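Local coordinates for protein phosphothreonine lyase ospF (Shigella flexneri, PDB 3I0U) that is a type III secreted effector that eliminates phosphate from phosphothreonine as a lyase, probably in mitogen-activated protein kinases of the host cell, at residues A[61-66]-A[113-118]; A[70-75]-A[108-113]; A[82-87]-A[130-135]. All coordinates share one frame; numbering follows the deposited sequence.

Contact 1: A[61-66]-A[113-118]; sequences DVFIHA and KITDMN
Lys113 lays the end of its side chain over one face of the Phe63 ring. Its CG sits between the backbone N and the carbonyl carbon (chi1 73°), and from there the chain runs extended across the ring. Lys113 CE stands 3.6 Å from the Phe63 ring centroid, almost on the ring normal, as a CH-pi contact. Lys113 NZ follows at 3.7 Å from the same centroid, 20° off the normal, which makes a cation-pi contact shifted toward CE2 and CD2. The opposite face of the ring is covered near its rim by CG1 of Val62, so the phenyl group is sandwiched. His65 lies alongside Lys113 and points the same way, with CE1 3.6 Å from Lys113 CD. The imidazole is tethered by its NE2, which donates to the syn lone pair of Asp61 OD2 at 3.1 Å with the carboxylate oxygen in the ring plane. Thr115 OG1 comes obliquely to the Phe63 ring, 3.2 Å from CE1, and is hydrogen-bonded to Val126 O. On the other side of the strands, Ile64 CB meets Ile114 CG2 at 4.1 Å, and past the strand end Asp116 CB lies 3.8 Å from Ile64 CD1; helix 39-44 packs on all three residues. Asp116 OD1 forms a salt bridge with Arg119. The backbones pair through Ile64 and Ile114, which exchange N-H...O bonds in both directions, and Asp116 N donates to Val62 O at 2.8 Å. This is regular antiparallel pairing between adjacent strands of the central sheet, with an apolar face under a helix and a Phe-Lys-His row on the other.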
ATOM      1  N   ASP A  61      -8.225  11.976  13.526  1.00 72.49           N
ATOM      2  CA  ASP A  61      -8.355  12.157  12.097  1.00 72.67           C
ATOM      3  C   ASP A  61      -9.386  11.225  11.471  1.00 72.90           C
ATOM      4  O   ASP A  61      -9.915  10.319  12.130  1.00 73.14           O
ATOM      5  CB  ASP A  61      -6.982  11.997  11.405  1.00 73.09           C
ATOM      6  CG  ASP A  61      -6.388  10.585  11.532  1.00 73.31           C
ATOM      7  OD1 ASP A  61      -6.980   9.636  12.133  1.00 74.39           O
ATOM      8  OD2 ASP A  61      -5.286  10.433  10.992  1.00 74.35           O
ATOM      9  N   VAL A  62      -9.572  11.395  10.163  1.00 72.73           N
ATOM     10  CA  VAL A  62     -10.627  10.741   9.428  1.00 72.88           C
ATOM     11  C   VAL A  62     -10.242   9.298   9.021  1.00 72.38           C
ATOM     12  O   VAL A  62     -10.994   8.630   8.298  1.00 72.11           O
ATOM     13  CB  VAL A  62     -11.101  11.646   8.218  1.00 73.20           C
ATOM     14  CG1 VAL A  62     -10.043  11.751   7.132  1.00 73.25           C
ATOM     15  CG2 VAL A  62     -12.389  11.120   7.601  1.00 74.71           C
ATOM     16  N   PHE A  63      -9.101   8.810   9.525  1.00 71.89           N
ATOM     17  CA  PHE A  63      -8.553   7.503   9.100  1.00 71.45           C
ATOM     18  C   PHE A  63      -8.596   6.415  10.140  1.00 71.23           C
ATOM     19  O   PHE A  63      -8.713   6.660  11.327  1.00 72.28           O
ATOM     20  CB  PHE A  63      -7.123   7.647   8.566  1.00 71.48           C
ATOM     21  CG  PHE A  63      -7.030   8.576   7.401  1.00 71.29           C
ATOM     22  CD1 PHE A  63      -7.407   8.141   6.125  1.00 69.65           C
ATOM     23  CD2 PHE A  63      -6.612   9.907   7.587  1.00 70.74           C
ATOM     24  CE1 PHE A  63      -7.363   8.999   5.031  1.00 70.38           C
ATOM     25  CE2 PHE A  63      -6.573  10.792   6.509  1.00 71.59           C
ATOM     26  CZ  PHE A  63      -6.943  10.331   5.210  1.00 72.52           C
ATOM     27  N   ILE A  64      -8.569   5.187   9.660  1.00 71.56           N
ATOM     28  CA  ILE A  64      -8.457   4.029  10.522  1.00 70.90           C
ATOM     29  C   ILE A  64      -7.107   3.448  10.176  1.00 70.94           C
ATOM     30  O   ILE A  64      -6.895   3.051   9.037  1.00 70.52           O
ATOM     31  CB  ILE A  64      -9.545   3.002  10.196  1.00 70.43           C
ATOM     32  CG1 ILE A  64     -10.935   3.626  10.472  1.00 69.72           C
ATOM     33  CG2 ILE A  64      -9.321   1.722  11.041  1.00 69.31           C
ATOM     34  CD1 ILE A  64     -11.986   2.999   9.662  1.00 70.54           C
ATOM     35  N   HIS A  65      -6.214   3.415  11.167  1.00 70.71           N
ATOM     36  CA  HIS A  65      -4.816   3.039  10.989  1.00 70.54           C
ATOM     37  C   HIS A  65      -4.584   1.565  11.287  1.00 70.36           C
ATOM     38  O   HIS A  65      -5.173   1.013  12.198  1.00 70.39           O
ATOM     39  CB  HIS A  65      -3.899   3.910  11.866  1.00 69.97           C
ATOM     40  CG  HIS A  65      -3.932   5.355  11.505  1.00 70.18           C
ATOM     41  ND1 HIS A  65      -3.077   5.902  10.580  1.00 70.26           N
ATOM     42  CD2 HIS A  65      -4.742   6.366  11.919  1.00 71.01           C
ATOM     43  CE1 HIS A  65      -3.342   7.193  10.454  1.00 71.22           C
ATOM     44  NE2 HIS A  65      -4.355   7.498  11.245  1.00 69.74           N
ATOM     45  N   ALA A  66      -3.724   0.942  10.497  1.00 70.34           N
ATOM     46  CA  ALA A  66      -3.313  -0.435  10.736  1.00 71.01           C
ATOM     47  C   ALA A  66      -1.813  -0.567  10.741  1.00 71.17           C
ATOM     48  O   ALA A  66      -1.137  -0.083   9.842  1.00 70.97           O
ATOM     49  CB  ALA A  66      -3.889  -1.354   9.722  1.00 70.68           C
ATOM     50  N   LYS A 113      -3.425   2.896   6.177  1.00 71.89           N
ATOM     51  CA  LYS A 113      -4.662   3.473   6.743  1.00 70.89           C
ATOM     52  C   LYS A 113      -5.781   3.505   5.691  1.00 71.19           C
ATOM     53  O   LYS A 113      -5.550   3.380   4.493  1.00 70.43           O
ATOM     54  CB  LYS A 113      -4.426   4.862   7.351  1.00 70.46           C
ATOM     55  CG  LYS A 113      -4.221   5.919   6.294  1.00 69.88           C
ATOM     56  CD  LYS A 113      -3.481   7.166   6.823  1.00 67.09           C
ATOM     57  CE  LYS A 113      -3.616   8.201   5.715  1.00 64.28           C
ATOM     58  NZ  LYS A 113      -3.332   9.543   6.230  1.00 68.11           N
ATOM     59  N   ILE A 114      -7.002   3.667   6.167  1.00 71.82           N
ATOM     60  CA  ILE A 114      -8.154   3.786   5.295  1.00 71.86           C
ATOM     61  C   ILE A 114      -9.133   4.814   5.849  1.00 71.90           C
ATOM     62  O   ILE A 114      -9.384   4.861   7.064  1.00 72.73           O
ATOM     63  CB  ILE A 114      -8.822   2.414   5.019  1.00 71.95           C
ATOM     64  CG1 ILE A 114      -9.971   2.565   4.002  1.00 72.70           C
ATOM     65  CG2 ILE A 114      -9.287   1.759   6.325  1.00 72.13           C
ATOM     66  CD1 ILE A 114     -10.628   1.292   3.573  1.00 71.30           C
ATOM     67  N   THR A 115      -9.629   5.673   4.965  1.00 71.77           N
ATOM     68  CA  THR A 115     -10.689   6.639   5.274  1.00 71.56           C
ATOM     69  C   THR A 115     -11.880   5.947   5.888  1.00 71.43           C
ATOM     70  O   THR A 115     -12.282   4.886   5.426  1.00 71.88           O
ATOM     71  CB  THR A 115     -11.110   7.355   3.990  1.00 71.10           C
ATOM     72  OG1 THR A 115      -9.938   7.913   3.404  1.00 73.76           O
ATOM     73  CG2 THR A 115     -12.024   8.470   4.244  1.00 71.62           C
ATOM     74  N   ASP A 116     -12.397   6.547   6.954  1.00 71.69           N
ATOM     75  CA  ASP A 116     -13.615   6.155   7.644  1.00 71.57           C
ATOM     76  C   ASP A 116     -14.770   6.912   6.978  1.00 71.80           C
ATOM     77  O   ASP A 116     -15.140   8.024   7.406  1.00 72.04           O
ATOM     78  CB  ASP A 116     -13.449   6.482   9.146  1.00 71.30           C
ATOM     79  CG  ASP A 116     -14.680   6.126  10.022  1.00 71.93           C
ATOM     80  OD1 ASP A 116     -14.538   6.304  11.265  1.00 72.02           O
ATOM     81  OD2 ASP A 116     -15.765   5.709   9.522  1.00 71.54           O
ATOM     82  N   MET A 117     -15.358   6.276   5.958  1.00 72.08           N
ATOM     83  CA  MET A 117     -16.536   6.767   5.206  1.00 72.65           C
ATOM     84  C   MET A 117     -17.675   7.436   5.972  1.00 72.85           C
ATOM     85  O   MET A 117     -18.495   8.085   5.339  1.00 73.54           O
ATOM     86  CB  MET A 117     -17.165   5.646   4.383  1.00 73.20           C
ATOM     87  CG  MET A 117     -16.400   5.193   3.172  1.00 74.22           C
ATOM     88  SD  MET A 117     -15.121   6.399   2.719  1.00 81.08           S
ATOM     89  CE  MET A 117     -15.953   7.458   1.538  1.00 75.31           C
ATOM     90  N   ASN A 118     -17.725   7.276   7.301  1.00 72.67           N
ATOM     91  CA  ASN A 118     -18.747   7.910   8.177  1.00 72.65           C
ATOM     92  C   ASN A 118     -18.299   9.246   8.737  1.00 72.67           C
ATOM     93  O   ASN A 118     -19.104  10.076   9.060  1.00 72.76           O
ATOM     94  CB  ASN A 118     -19.095   7.006   9.370  1.00 72.48           C
ATOM     95  CG  ASN A 118     -19.356   5.562   8.956  1.00 73.39           C
ATOM     96  OD1 ASN A 118     -20.469   5.230   8.564  1.00 73.36           O
ATOM     97  ND2 ASN A 118     -18.312   4.698   9.019  1.00 73.66           N
TER

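Contact 2: A[70-75]-A[108-113]; sequences NPQSKG and PIDKWK
Asp110 points its carboxylate into the turn at Pro71, Gln72 and Ser73 and accepts backbone N-H groups from two consecutive residues there. Its CG is anti to its own carbonyl carbon (chi1 -70°), which carries the group out from just before the start of strand 111-115 to the loop. OD2 takes both main bonds. Gln72 N approaches at 2.8 Å from above the carboxylate plane, with a bent N-H...O angle of 134°, whereas Ser73 N reaches OD2 at 3.0 Å, nearly in line with the C-O bond and with a straighter approach. Gln72 N also makes a weak bond to OD1 of Asp110 at 3.2 Å, so one N-H is shared between the two oxygens. The side chains fit round this grip without adding bonds of their own to it. Pro71 sets CB 3.6 Å from Asp110 OD2, and Gln72 CB rests 3.9 Å from Asp110 OD1. The rest of Gln72 extends past the carboxylate toward Pro108, and its NE2 makes a weak hydrogen bond to Ser107 O. Ser73 holds OG beside its own backbone N, 3.6 Å from Asp110 OD2, a touch rather than a hydrogen bond. Lys74 turns away from the carboxylate: a bend at its last torsion (chi4 62°) brings NZ back to Pro71 O at 3.2 Å, in the carbonyl plane, closing the turn on its outer side. Asp110 OD1 has a second partner, a salt bridge to Arg68 NH1, which would offset the charge of the buried carboxylate. The loop between strands 63-68 and 77-78 is thereby tied to the start of strand 111-115, while Pro108 packs on helix 147-166, Ser73 touches Asp139, and Gly75 pairs through its backbone with Ser138 just past strand 132-137.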
ATOM      1  N   ASN A  70       5.113  -6.206  14.829  1.00 72.64           N
ATOM      2  CA  ASN A  70       6.410  -6.683  14.434  1.00 72.47           C
ATOM      3  C   ASN A  70       6.680  -6.378  12.972  1.00 72.45           C
ATOM      4  O   ASN A  70       6.456  -7.225  12.139  1.00 72.36           O
ATOM      5  CB  ASN A  70       6.526  -8.168  14.721  1.00 72.31           C
ATOM      6  CG  ASN A  70       6.742  -8.441  16.196  1.00 73.61           C
ATOM      7  OD1 ASN A  70       7.590  -7.807  16.845  1.00 75.21           O
ATOM      8  ND2 ASN A  70       5.965  -9.375  16.751  1.00 74.12           N
ATOM      9  N   PRO A  71       7.198  -5.168  12.671  1.00 72.77           N
ATOM     10  CA  PRO A  71       7.514  -4.798  11.292  1.00 72.82           C
ATOM     11  C   PRO A  71       8.483  -5.791  10.619  1.00 72.93           C
ATOM     12  O   PRO A  71       9.356  -6.363  11.282  1.00 73.01           O
ATOM     13  CB  PRO A  71       8.170  -3.404  11.443  1.00 72.68           C
ATOM     14  CG  PRO A  71       8.613  -3.327  12.873  1.00 72.61           C
ATOM     15  CD  PRO A  71       7.583  -4.099  13.620  1.00 72.59           C
ATOM     16  N   GLN A  72       8.291  -6.009   9.324  1.00 73.29           N
ATOM     17  CA  GLN A  72       9.184  -6.846   8.541  1.00 73.75           C
ATOM     18  C   GLN A  72      10.274  -6.015   7.899  1.00 74.60           C
ATOM     19  O   GLN A  72      11.300  -6.552   7.416  1.00 75.29           O
ATOM     20  CB  GLN A  72       8.419  -7.577   7.464  1.00 73.79           C
ATOM     21  CG  GLN A  72       7.781  -8.851   7.921  1.00 72.04           C
ATOM     22  CD  GLN A  72       6.764  -9.352   6.908  1.00 73.62           C
ATOM     23  OE1 GLN A  72       5.853 -10.109   7.251  1.00 73.65           O
ATOM     24  NE2 GLN A  72       6.888  -8.903   5.651  1.00 74.29           N
ATOM     25  N   SER A  73      10.063  -4.706   7.914  1.00 74.71           N
ATOM     26  CA  SER A  73      11.062  -3.785   7.479  1.00 75.12           C
ATOM     27  C   SER A  73      11.453  -2.970   8.689  1.00 75.13           C
ATOM     28  O   SER A  73      10.880  -1.918   8.945  1.00 76.63           O
ATOM     29  CB  SER A  73      10.509  -2.915   6.351  1.00 74.83           C
ATOM     30  OG  SER A  73       9.721  -3.704   5.473  1.00 77.67           O
ATOM     31  N   LYS A  74      12.440  -3.433   9.437  1.00 74.91           N
ATOM     32  CA  LYS A  74      12.757  -2.793  10.721  1.00 74.58           C
ATOM     33  C   LYS A  74      13.412  -1.385  10.712  1.00 74.32           C
ATOM     34  O   LYS A  74      13.850  -0.927  11.749  1.00 74.82           O
ATOM     35  CB  LYS A  74      13.516  -3.776  11.631  1.00 74.48           C
ATOM     36  CG  LYS A  74      12.669  -4.975  12.093  1.00 74.74           C
ATOM     37  CD  LYS A  74      13.543  -6.217  12.322  1.00 74.90           C
ATOM     38  CE  LYS A  74      12.740  -7.533  12.181  1.00 74.88           C
ATOM     39  NZ  LYS A  74      12.134  -7.791  10.823  1.00 73.51           N
ATOM     40  N   GLY A  75      13.443  -0.683   9.582  1.00 73.97           N
ATOM     41  CA  GLY A  75      14.016   0.680   9.525  1.00 73.67           C
ATOM     42  C   GLY A  75      12.992   1.787   9.301  1.00 73.68           C
ATOM     43  O   GLY A  75      11.799   1.563   9.491  1.00 73.49           O
ATOM     44  N   PRO A 108       4.120  -6.955   2.134  1.00 71.49           N
ATOM     45  CA  PRO A 108       5.319  -6.162   2.470  1.00 71.24           C
ATOM     46  C   PRO A 108       4.989  -4.770   3.095  1.00 71.71           C
ATOM     47  O   PRO A 108       5.890  -3.924   3.240  1.00 71.71           O
ATOM     48  CB  PRO A 108       5.999  -5.977   1.103  1.00 70.84           C
ATOM     49  CG  PRO A 108       4.868  -5.927   0.133  1.00 71.43           C
ATOM     50  CD  PRO A 108       3.697  -6.735   0.737  1.00 71.36           C
ATOM     51  N   ILE A 109       3.727  -4.538   3.459  1.00 71.45           N
ATOM     52  CA  ILE A 109       3.310  -3.245   3.939  1.00 71.30           C
ATOM     53  C   ILE A 109       3.035  -3.381   5.427  1.00 71.72           C
ATOM     54  O   ILE A 109       2.082  -4.030   5.808  1.00 72.92           O
ATOM     55  CB  ILE A 109       2.058  -2.741   3.131  1.00 71.26           C
ATOM     56  CG1 ILE A 109       2.366  -2.669   1.628  1.00 71.72           C
ATOM     57  CG2 ILE A 109       1.547  -1.408   3.595  1.00 69.95           C
ATOM     58  CD1 ILE A 109       3.589  -1.774   1.235  1.00 72.78           C
ATOM     59  N   ASP A 110       3.876  -2.790   6.268  1.00 71.71           N
ATOM     60  CA  ASP A 110       3.706  -2.880   7.710  1.00 71.53           C
ATOM     61  C   ASP A 110       2.721  -1.881   8.303  1.00 71.20           C
ATOM     62  O   ASP A 110       2.200  -2.123   9.391  1.00 70.86           O
ATOM     63  CB  ASP A 110       5.061  -2.749   8.391  1.00 71.81           C
ATOM     64  CG  ASP A 110       5.953  -3.961   8.148  1.00 72.97           C
ATOM     65  OD1 ASP A 110       5.450  -5.115   8.130  1.00 74.34           O
ATOM     66  OD2 ASP A 110       7.168  -3.768   7.983  1.00 73.09           O
ATOM     67  N   LYS A 111       2.475  -0.780   7.591  1.00 71.06           N
ATOM     68  CA  LYS A 111       1.579   0.308   8.038  1.00 71.59           C
ATOM     69  C   LYS A 111       0.661   0.748   6.870  1.00 72.03           C
ATOM     70  O   LYS A 111       1.137   1.035   5.763  1.00 72.69           O
ATOM     71  CB  LYS A 111       2.378   1.476   8.655  1.00 71.12           C
ATOM     72  CG  LYS A 111       1.607   2.750   8.993  1.00 71.95           C
ATOM     73  CD  LYS A 111       2.419   3.797   9.845  1.00 71.73           C
ATOM     74  CE  LYS A 111       1.758   5.192   9.807  1.00 71.71           C
ATOM     75  NZ  LYS A 111       1.656   5.958  11.145  1.00 73.71           N
ATOM     76  N   TRP A 112      -0.655   0.730   7.089  1.00 71.67           N
ATOM     77  CA  TRP A 112      -1.581   1.360   6.160  1.00 71.37           C
ATOM     78  C   TRP A 112      -2.660   2.092   6.906  1.00 71.85           C
ATOM     79  O   TRP A 112      -2.788   1.963   8.140  1.00 72.15           O
ATOM     80  CB  TRP A 112      -2.166   0.382   5.148  1.00 71.53           C
ATOM     81  CG  TRP A 112      -2.631  -0.954   5.697  1.00 71.81           C
ATOM     82  CD1 TRP A 112      -1.876  -2.063   5.887  1.00 71.39           C
ATOM     83  CD2 TRP A 112      -3.964  -1.308   6.102  1.00 72.91           C
ATOM     84  NE1 TRP A 112      -2.633  -3.080   6.410  1.00 71.64           N
ATOM     85  CE2 TRP A 112      -3.927  -2.663   6.524  1.00 72.75           C
ATOM     86  CE3 TRP A 112      -5.190  -0.615   6.146  1.00 71.71           C
ATOM     87  CZ2 TRP A 112      -5.065  -3.340   7.019  1.00 71.58           C
ATOM     88  CZ3 TRP A 112      -6.311  -1.286   6.627  1.00 70.97           C
ATOM     89  CH2 TRP A 112      -6.237  -2.630   7.070  1.00 71.39           C
ATOM     90  N   LYS A 113      -3.425   2.896   6.177  1.00 71.89           N
ATOM     91  CA  LYS A 113      -4.662   3.473   6.743  1.00 70.89           C
ATOM     92  C   LYS A 113      -5.781   3.505   5.691  1.00 71.19           C
ATOM     93  O   LYS A 113      -5.550   3.380   4.493  1.00 70.43           O
ATOM     94  CB  LYS A 113      -4.426   4.862   7.351  1.00 70.46           C
ATOM     95  CG  LYS A 113      -4.221   5.919   6.294  1.00 69.88           C
ATOM     96  CD  LYS A 113      -3.481   7.166   6.823  1.00 67.09           C
ATOM     97  CE  LYS A 113      -3.616   8.201   5.715  1.00 64.28           C
ATOM     98  NZ  LYS A 113      -3.332   9.543   6.230  1.00 68.11           N
TER

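Contact 3: A[82-87]-A[130-135]; sequences FHISIA and AQFTLY
A classic beta bulge ends the antiparallel pairing of strands 80-84 and 132-137, where Gln131 and Phe132 both face Ile84. Their two N-H groups make only weak bonds to Ile84 O, while Ile84 N donates to Phe132 O at 2.9 Å. From within the bulge, Gln131 extends the pairing with its side-chain amide. Its chain bends at chi2 (98°), so that OE1 accepts from Ile86 N at 3.0 Å and NE2 donates to Ile86 O at 2.8 Å, imitating a strand partner. Ser85 OG accepts from Ala130 N at 2.6 Å. On one face Ile84 crosses Phe132, CB to CB at 3.7 Å, and Ile86 CG1 meets Phe132 CE2 at 3.7 Å, with Phe82 and Leu134 continuing the apolar row. On the other face His83 and Thr133 lie side by side; His83 ND1 and Thr133 OG1 are linked by a weak hydrogen bond at 3.4 Å, and Ala130 CB also touches the imidazole. Helices 91-102 and 147-166 cover the apolar face, Leu98 and Leu160 both packing on Ile84, while His83 pairs through its backbone with Ser188 of edge strand 187-191.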
ATOM      1  N   PHE A  82       1.921   4.566  -1.508  1.00 71.08           N
ATOM      2  CA  PHE A  82       0.925   4.380  -2.524  1.00 70.62           C
ATOM      3  C   PHE A  82      -0.449   4.704  -1.989  1.00 71.10           C
ATOM      4  O   PHE A  82      -0.741   4.471  -0.818  1.00 70.98           O
ATOM      5  CB  PHE A  82       0.882   2.927  -2.936  1.00 70.82           C
ATOM      6  CG  PHE A  82       2.178   2.407  -3.475  1.00 71.11           C
ATOM      7  CD1 PHE A  82       2.486   2.567  -4.814  1.00 70.41           C
ATOM      8  CD2 PHE A  82       3.084   1.731  -2.644  1.00 71.72           C
ATOM      9  CE1 PHE A  82       3.664   2.103  -5.298  1.00 72.30           C
ATOM     10  CE2 PHE A  82       4.273   1.267  -3.120  1.00 71.27           C
ATOM     11  CZ  PHE A  82       4.578   1.441  -4.439  1.00 72.32           C
ATOM     12  N   HIS A  83      -1.315   5.185  -2.868  1.00 71.02           N
ATOM     13  CA  HIS A  83      -2.698   5.370  -2.525  1.00 70.89           C
ATOM     14  C   HIS A  83      -3.456   4.359  -3.346  1.00 71.09           C
ATOM     15  O   HIS A  83      -2.975   3.964  -4.407  1.00 71.13           O
ATOM     16  CB  HIS A  83      -3.143   6.793  -2.863  1.00 70.26           C
ATOM     17  CG  HIS A  83      -2.425   7.853  -2.084  1.00 71.46           C
ATOM     18  ND1 HIS A  83      -2.636   8.061  -0.736  1.00 71.89           N
ATOM     19  CD2 HIS A  83      -1.512   8.780  -2.464  1.00 69.52           C
ATOM     20  CE1 HIS A  83      -1.892   9.074  -0.326  1.00 70.15           C
ATOM     21  NE2 HIS A  83      -1.194   9.517  -1.354  1.00 69.37           N
ATOM     22  N   ILE A  84      -4.626   3.928  -2.864  1.00 70.92           N
ATOM     23  CA  ILE A  84      -5.552   3.162  -3.705  1.00 70.56           C
ATOM     24  C   ILE A  84      -6.786   4.022  -3.763  1.00 70.89           C
ATOM     25  O   ILE A  84      -7.260   4.451  -2.738  1.00 71.33           O
ATOM     26  CB  ILE A  84      -5.922   1.803  -3.116  1.00 70.82           C
ATOM     27  CG1 ILE A  84      -4.676   1.032  -2.647  1.00 69.77           C
ATOM     28  CG2 ILE A  84      -6.683   0.968  -4.138  1.00 70.06           C
ATOM     29  CD1 ILE A  84      -5.010  -0.320  -2.019  1.00 69.24           C
ATOM     30  N   SER A  85      -7.288   4.288  -4.965  1.00 71.35           N
ATOM     31  CA  SER A  85      -8.433   5.182  -5.210  1.00 71.10           C
ATOM     32  C   SER A  85      -9.664   4.428  -5.782  1.00 71.34           C
ATOM     33  O   SER A  85      -9.601   3.799  -6.866  1.00 70.53           O
ATOM     34  CB  SER A  85      -8.015   6.310  -6.162  1.00 71.23           C
ATOM     35  OG  SER A  85      -7.236   7.318  -5.509  1.00 71.59           O
ATOM     36  N   ILE A  86     -10.763   4.478  -5.016  1.00 70.37           N
ATOM     37  CA  ILE A  86     -11.960   3.726  -5.307  1.00 69.73           C
ATOM     38  C   ILE A  86     -13.080   4.755  -5.454  1.00 69.75           C
ATOM     39  O   ILE A  86     -12.988   5.850  -4.871  1.00 69.84           O
ATOM     40  CB  ILE A  86     -12.265   2.753  -4.153  1.00 69.98           C
ATOM     41  CG1 ILE A  86     -11.009   1.960  -3.737  1.00 70.66           C
ATOM     42  CG2 ILE A  86     -13.478   1.840  -4.468  1.00 68.70           C
ATOM     43  CD1 ILE A  86     -10.367   1.066  -4.845  1.00 71.08           C
ATOM     44  N   ALA A  87     -14.105   4.452  -6.255  1.00 68.96           N
ATOM     45  CA  ALA A  87     -15.357   5.219  -6.196  1.00 69.03           C
ATOM     46  C   ALA A  87     -15.964   5.254  -4.781  1.00 68.72           C
ATOM     47  O   ALA A  87     -15.934   4.276  -4.065  1.00 67.88           O
ATOM     48  CB  ALA A  87     -16.349   4.685  -7.160  1.00 68.93           C
ATOM     49  N   ALA A 130      -8.089   8.207  -3.165  1.00 71.27           N
ATOM     50  CA  ALA A 130      -7.038   8.030  -2.144  1.00 71.00           C
ATOM     51  C   ALA A 130      -7.499   7.534  -0.767  1.00 71.08           C
ATOM     52  O   ALA A 130      -7.034   8.021   0.250  1.00 71.77           O
ATOM     53  CB  ALA A 130      -6.246   9.299  -1.998  1.00 70.56           C
ATOM     54  N   GLN A 131      -8.413   6.573  -0.734  1.00 71.28           N
ATOM     55  CA  GLN A 131      -9.045   6.161   0.527  1.00 71.22           C
ATOM     56  C   GLN A 131      -8.173   5.167   1.294  1.00 71.24           C
ATOM     57  O   GLN A 131      -8.382   4.977   2.471  1.00 71.85           O
ATOM     58  CB  GLN A 131     -10.430   5.561   0.266  1.00 70.87           C
ATOM     59  CG  GLN A 131     -11.408   6.536  -0.297  1.00 69.92           C
ATOM     60  CD  GLN A 131     -11.543   6.438  -1.766  1.00 70.04           C
ATOM     61  OE1 GLN A 131     -10.655   5.891  -2.426  1.00 69.40           O
ATOM     62  NE2 GLN A 131     -12.656   6.992  -2.330  1.00 69.95           N
ATOM     63  N   PHE A 132      -7.211   4.551   0.615  1.00 70.40           N
ATOM     64  CA  PHE A 132      -6.223   3.665   1.239  1.00 70.32           C
ATOM     65  C   PHE A 132      -4.879   4.315   1.008  1.00 70.14           C
ATOM     66  O   PHE A 132      -4.628   4.792  -0.102  1.00 69.97           O
ATOM     67  CB  PHE A 132      -6.124   2.284   0.539  1.00 70.64           C
ATOM     68  CG  PHE A 132      -7.408   1.477   0.501  1.00 70.10           C
ATOM     69  CD1 PHE A 132      -7.498   0.288   1.209  1.00 69.87           C
ATOM     70  CD2 PHE A 132      -8.504   1.882  -0.283  1.00 70.42           C
ATOM     71  CE1 PHE A 132      -8.697  -0.491   1.165  1.00 72.15           C
ATOM     72  CE2 PHE A 132      -9.711   1.144  -0.333  1.00 69.27           C
ATOM     73  CZ  PHE A 132      -9.820  -0.041   0.382  1.00 70.78           C
ATOM     74  N   THR A 133      -4.021   4.323   2.033  1.00 70.26           N
ATOM     75  CA  THR A 133      -2.637   4.759   1.919  1.00 70.23           C
ATOM     76  C   THR A 133      -1.832   3.599   2.428  1.00 70.90           C
ATOM     77  O   THR A 133      -2.190   3.015   3.454  1.00 70.93           O
ATOM     78  CB  THR A 133      -2.297   5.974   2.743  1.00 70.12           C
ATOM     79  OG1 THR A 133      -3.237   7.015   2.461  1.00 71.52           O
ATOM     80  CG2 THR A 133      -0.914   6.479   2.385  1.00 69.97           C
ATOM     81  N   LEU A 134      -0.782   3.256   1.668  1.00 70.97           N
ATOM     82  CA  LEU A 134       0.117   2.162   1.939  1.00 71.19           C
ATOM     83  C   LEU A 134       1.538   2.696   2.149  1.00 71.46           C
ATOM     84  O   LEU A 134       2.154   3.181   1.217  1.00 72.02           O
ATOM     85  CB  LEU A 134       0.096   1.189   0.748  1.00 70.90           C
ATOM     86  CG  LEU A 134      -0.889  -0.000   0.737  1.00 71.73           C
ATOM     87  CD1 LEU A 134      -2.276   0.284   1.309  1.00 71.62           C
ATOM     88  CD2 LEU A 134      -1.045  -0.522  -0.625  1.00 71.35           C
ATOM     89  N   TYR A 135       2.075   2.587   3.359  1.00 71.51           N
ATOM     90  CA  TYR A 135       3.398   3.149   3.658  1.00 71.67           C
ATOM     91  C   TYR A 135       4.509   2.139   3.530  1.00 72.28           C
ATOM     92  O   TYR A 135       4.447   1.054   4.125  1.00 73.29           O
ATOM     93  CB  TYR A 135       3.427   3.730   5.053  1.00 71.53           C
ATOM     94  CG  TYR A 135       2.420   4.828   5.270  1.00 71.46           C
ATOM     95  CD1 TYR A 135       2.732   6.169   4.953  1.00 70.96           C
ATOM     96  CD2 TYR A 135       1.154   4.540   5.787  1.00 70.21           C
ATOM     97  CE1 TYR A 135       1.800   7.187   5.140  1.00 70.65           C
ATOM     98  CE2 TYR A 135       0.207   5.579   6.018  1.00 70.57           C
ATOM     99  CZ  TYR A 135       0.543   6.872   5.688  1.00 70.56           C
ATOM    100  OH  TYR A 135      -0.381   7.851   5.886  1.00 72.07           O
TER

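In the fold
Strand 111-115 joins all three contacts. Contacts 1 and 2 share Lys113 and lie about 18 Å apart between centres; Ala66 N lies 2.7 Å from Trp112 O, probably hydrogen-bonded, where they meet. On the other edge of that strand lies contact 3, its centre about 11 Å from that of contact 1, with Thr115 N 2.9 Å from Gln131 O and Lys113 N 3.0 Å from Thr133 O. Contacts 1 and 3 thus follow each other across one antiparallel sheet, in the order 63-68, 111-115, 132-137, 80-84, and contact 2 fastens a loop near the start of strand 111-115. His65, Lys113, Thr133 and His83 share one face; the structure is the apo form, with no ligand marking a site.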